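Local coordinates for putative phosphomethylpyrimidine kinase (Bacteroides thetaiotaomicron, PDB 3MBJ), which probably phosphorylates pyridoxal or a related vitamin B6 compound, using ATP as the phosphate donor, at the interface of chains A and B. Residues are numbered along the deposited sequence; one frame, centred on the assembly and turned at random. Chains: chain A/B, Putative phosphomethylpyrimidine kinase.

Contact 1: the interface of chains A and B. Residues chain A 19-21, 268, 271, 273; chain B 7, 9, 37.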
# COMPACT_ATOMS: atom_id res chain seq x y z
N MSE A 19 -26.02 6.24 18.06
CA MSE A 19 -26.07 4.89 17.47
C MSE A 19 -26.65 5.01 16.06
O MSE A 19 -27.37 5.96 15.72
CB MSE A 19 -26.89 3.92 18.35
CG MSE A 19 -26.03 2.97 19.23
SE MSE A 19 -25.11 1.71 18.05
CE MSE A 19 -26.66 0.61 17.49
N GLY A 20 -26.31 4.05 15.23
CA GLY A 20 -26.50 4.17 13.81
C GLY A 20 -25.24 4.80 13.26
O GLY A 20 -24.37 5.30 14.02
N ARG A 21 -25.12 4.76 11.94
CA ARG A 21 -24.11 5.51 11.23
C ARG A 21 -24.78 6.53 10.31
O ARG A 21 -25.11 6.22 9.16
CB ARG A 21 -23.23 4.56 10.45
CG ARG A 21 -22.36 3.67 11.36
CD ARG A 21 -21.79 2.59 10.54
NE ARG A 21 -20.91 1.68 11.25
CZ ARG A 21 -21.25 0.54 11.85
NH1 ARG A 21 -22.51 0.08 11.89
NH2 ARG A 21 -20.29 -0.18 12.38
N GLU A 268 -28.50 -0.31 11.98
CA GLU A 268 -27.15 0.01 12.40
C GLU A 268 -26.28 0.65 11.30
O GLU A 268 -25.25 1.24 11.62
CB GLU A 268 -26.45 -1.22 13.00
CG GLU A 268 -27.13 -1.70 14.26
CD GLU A 268 -26.31 -2.65 15.12
OE1 GLU A 268 -25.14 -2.95 14.84
OE2 GLU A 268 -26.88 -3.10 16.14
N LEU A 271 -21.42 -1.20 7.31
CA LEU A 271 -20.22 -1.41 8.15
C LEU A 271 -19.01 -0.54 7.66
O LEU A 271 -18.01 -1.02 7.13
CB LEU A 271 -19.84 -2.89 8.23
CG LEU A 271 -20.92 -3.77 8.89
CD1 LEU A 271 -20.61 -5.24 8.73
CD2 LEU A 271 -21.10 -3.42 10.37
N GLU A 273 -16.55 1.00 8.79
CA GLU A 273 -15.17 0.84 9.22
C GLU A 273 -14.47 -0.27 8.44
O GLU A 273 -13.24 -0.23 8.32
CB GLU A 273 -15.07 0.54 10.72
CG GLU A 273 -15.53 1.68 11.59
CD GLU A 273 -17.06 1.86 11.67
OE1 GLU A 273 -17.89 0.98 11.31
OE2 GLU A 273 -17.43 2.94 12.10
N VAL B 7 -18.61 -5.02 13.65
CA VAL B 7 -17.57 -4.05 13.96
C VAL B 7 -17.68 -3.74 15.44
O VAL B 7 -18.74 -3.35 15.91
CB VAL B 7 -17.71 -2.75 13.12
CG1 VAL B 7 -16.83 -1.62 13.72
CG2 VAL B 7 -17.38 -3.03 11.62
N LYS B 9 -17.88 -2.08 18.89
CA LYS B 9 -18.44 -0.81 19.30
C LYS B 9 -17.83 -0.28 20.60
O LYS B 9 -17.72 -0.99 21.63
CB LYS B 9 -19.95 -0.93 19.52
CG LYS B 9 -20.79 -1.38 18.35
CD LYS B 9 -22.26 -1.32 18.76
CE LYS B 9 -23.29 -1.53 17.63
NZ LYS B 9 -22.92 -2.62 16.77
N GLN B 37 -16.41 1.11 15.57
CA GLN B 37 -17.49 2.06 15.64
C GLN B 37 -17.47 2.86 16.94
O GLN B 37 -17.59 2.26 17.98
CB GLN B 37 -18.87 1.40 15.49
CG GLN B 37 -19.97 2.50 15.45
CD GLN B 37 -21.41 2.00 15.29
OE1 GLN B 37 -21.69 0.80 15.30
NE2 GLN B 37 -22.31 2.95 15.14
O HOH W 1 -20.80 -1.83 14.77
O HOH W 2 -24.63 1.49 14.43

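Contact 2: the interface of chains A and B. Residues chain A 47-48, 54-56; chain B 67, 70-71, 74.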
# COMPACT_ATOMS: atom_id res chain seq x y z
N SER A 47 -29.97 9.90 20.77
CA SER A 47 -29.42 8.61 21.16
C SER A 47 -29.18 7.76 19.92
O SER A 47 -28.29 6.93 19.91
CB SER A 47 -30.40 7.88 22.05
OG SER A 47 -31.62 7.66 21.36
N ASN A 48 -30.02 7.96 18.91
CA ASN A 48 -30.02 7.12 17.72
C ASN A 48 -30.96 7.70 16.68
O ASN A 48 -31.82 8.50 16.99
CB ASN A 48 -30.44 5.68 18.05
CG ASN A 48 -31.72 5.61 18.84
OD1 ASN A 48 -31.69 5.53 20.07
ND2 ASN A 48 -32.85 5.66 18.15
N GLY A 54 -37.91 4.16 19.21
CA GLY A 54 -37.77 5.36 20.06
C GLY A 54 -36.39 5.98 19.89
O GLY A 54 -35.48 5.35 19.30
N PHE A 55 -36.24 7.20 20.39
CA PHE A 55 -34.96 7.91 20.40
C PHE A 55 -35.02 9.07 21.37
O PHE A 55 -36.08 9.68 21.52
CB PHE A 55 -34.65 8.48 19.01
CG PHE A 55 -35.77 9.35 18.44
CD1 PHE A 55 -36.89 8.78 17.85
CD2 PHE A 55 -35.68 10.74 18.50
CE1 PHE A 55 -37.92 9.57 17.34
CE2 PHE A 55 -36.69 11.52 17.99
CZ PHE A 55 -37.83 10.92 17.41
N SER A 56 -33.91 9.41 21.99
CA SER A 56 -33.84 10.66 22.69
C SER A 56 -33.60 11.74 21.65
O SER A 56 -33.05 11.49 20.57
CB SER A 56 -32.75 10.66 23.75
OG SER A 56 -31.48 10.65 23.17
N ILE B 67 -30.05 9.45 26.82
CA ILE B 67 -29.38 8.69 25.76
C ILE B 67 -29.15 7.26 26.20
O ILE B 67 -29.46 6.32 25.48
CB ILE B 67 -28.01 9.37 25.36
CG1 ILE B 67 -28.28 10.70 24.60
CG2 ILE B 67 -27.13 8.38 24.52
CD1 ILE B 67 -27.10 11.64 24.56
N GLU B 70 -32.19 5.07 26.27
CA GLU B 70 -32.48 4.58 24.94
C GLU B 70 -31.54 3.44 24.50
O GLU B 70 -32.00 2.46 23.92
CB GLU B 70 -32.44 5.73 23.94
CG GLU B 70 -33.53 6.77 24.16
CD GLU B 70 -34.94 6.18 24.19
OE1 GLU B 70 -35.22 5.21 23.45
OE2 GLU B 70 -35.78 6.67 24.96
N TRP B 71 -30.25 3.56 24.79
CA TRP B 71 -29.30 2.51 24.49
C TRP B 71 -29.64 1.21 25.17
O TRP B 71 -29.40 0.13 24.59
CB TRP B 71 -27.85 2.91 24.86
CG TRP B 71 -27.23 3.95 23.95
CD1 TRP B 71 -27.78 4.49 22.81
CD2 TRP B 71 -25.98 4.60 24.11
NE1 TRP B 71 -26.95 5.40 22.26
CE2 TRP B 71 -25.82 5.48 23.02
CE3 TRP B 71 -24.97 4.52 25.06
CZ2 TRP B 71 -24.70 6.28 22.86
CZ3 TRP B 71 -23.85 5.28 24.89
CH2 TRP B 71 -23.73 6.17 23.80
N LEU B 74 -32.43 -0.31 23.14
CA LEU B 74 -31.83 -0.91 21.93
C LEU B 74 -31.00 -2.18 22.23
O LEU B 74 -30.65 -2.90 21.32
CB LEU B 74 -30.94 0.10 21.20
CG LEU B 74 -31.50 1.40 20.64
CD1 LEU B 74 -30.32 2.19 19.99
CD2 LEU B 74 -32.62 1.15 19.65
O HOH W 3 -34.05 3.99 21.26

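Contact 1: the interface of chains A and B
Extended from a CG anti to the backbone N (chi1 -175°), B:Gln37 carries its amide across the interface of chains A and B and lays it over one face of the A:Arg21 guanidinium, whose own chain runs straight from CG to NE before the last torsion turns the group. In this pair of kinases of the phosphomethylpyrimidine/pyridoxal kinase family, the two planes stack 26° apart, with CZ of A:Arg21 3.7 Å from CD of B:Gln37. The opposite face of the guanidinium lies against CA of A:Leu271. Rotation of the group is fixed from its own chain: NE and NH2 both grip OE1 of the A:Glu273 carboxylate, NH2 at 2.9 Å, while NH1 donates to the carbonyl O of A:Glu268. A:Arg21 is thus presented as a flat platform, its charge probably partly balanced by A:Glu273. CG1 of B:Val7 lies at the guanidinium edge, and its CG2 is 3.9 Å from CD2 of A:Leu271. B:Lys9, bent at its last torsion (chi4 44°), forms a salt bridge from NZ to OE1 of A:Glu268 at 3.0 Å, approaching from above the carboxylate plane. Its CE rests against the selenium of the selenomethionine A:Met19. One water joins NH2 of A:Arg21, NZ of B:Lys9, the carbonyl O of B:Val7 and OE1 of B:Gln37. A second takes NE2 of B:Gln37 at 2.8 Å and reaches the A:Glu268 carbonyl.

Contact 2: the interface of chains A and B
The indole of B:Trp71 meets chain A at its edge: NE1 points at the carbonyl O of A:Ser47, which lies in the ring plane, while one ring face carries CG2 of B:Ile67 from the preceding turn of helix 64-74. In this contact between two copies of a phosphomethylpyrimidine/pyridoxal kinase family member, the NE1 to O bond is 3.1 Å long and fairly straight (158° at the hydrogen), with the donor tilted 19° from the carbonyl plane. The A:Asn48 amide faces the same helix. Its ND2 donates in the amide plane to a lone pair of the A:Gly54 carbonyl O at 2.9 Å, tying two segments of chain A together. OD1 lies 3.6 Å from CD1 of B:Leu74, whose side chain comes from the opposite direction. A water links OD1, the A:Gly54 carbonyl and OE1 of B:Glu70, which it meets at 2.8 Å. A leucine in place of this asparagine would probably leave the A:Gly54 carbonyl without its amide donor and deprive the bridging water of one of its partners. Bending at chi2 (-55°), B:Glu70 passes its aliphatic part alongside A:Ser47 and A:Ser56: CB is 3.5 Å from CB of A:Ser47, and CG is 3.4 Å from the backbone N of A:Ser56. That N donates to OG of A:Ser47 at 3.0 Å, holding the hydroxyl beside the glutamate chain. OG of A:Ser56 rests against CG1 of B:Ile67.

Contacts 1 and 2 are neighbouring patches of one two-fold symmetric interface, with the centres of their C-alpha atoms about 15 Å apart. They share no residue. Contact 1 draws on the start of strands 9-13 and 37-40 of chain B and on strand 19-19 and the loop after it, the 3-10 helix 266-268, helix 272-275 and the loop between them in chain A, whereas contact 2 sets helix 64-74 of chain B against strand 48-48 and nearby loops of chain A. Both contain bridging water. Symmetry repeats both with the chains exchanged, consistent with a dimer unit within the six-copy deposited assembly, although the structure alone does not establish the oligomer in solution.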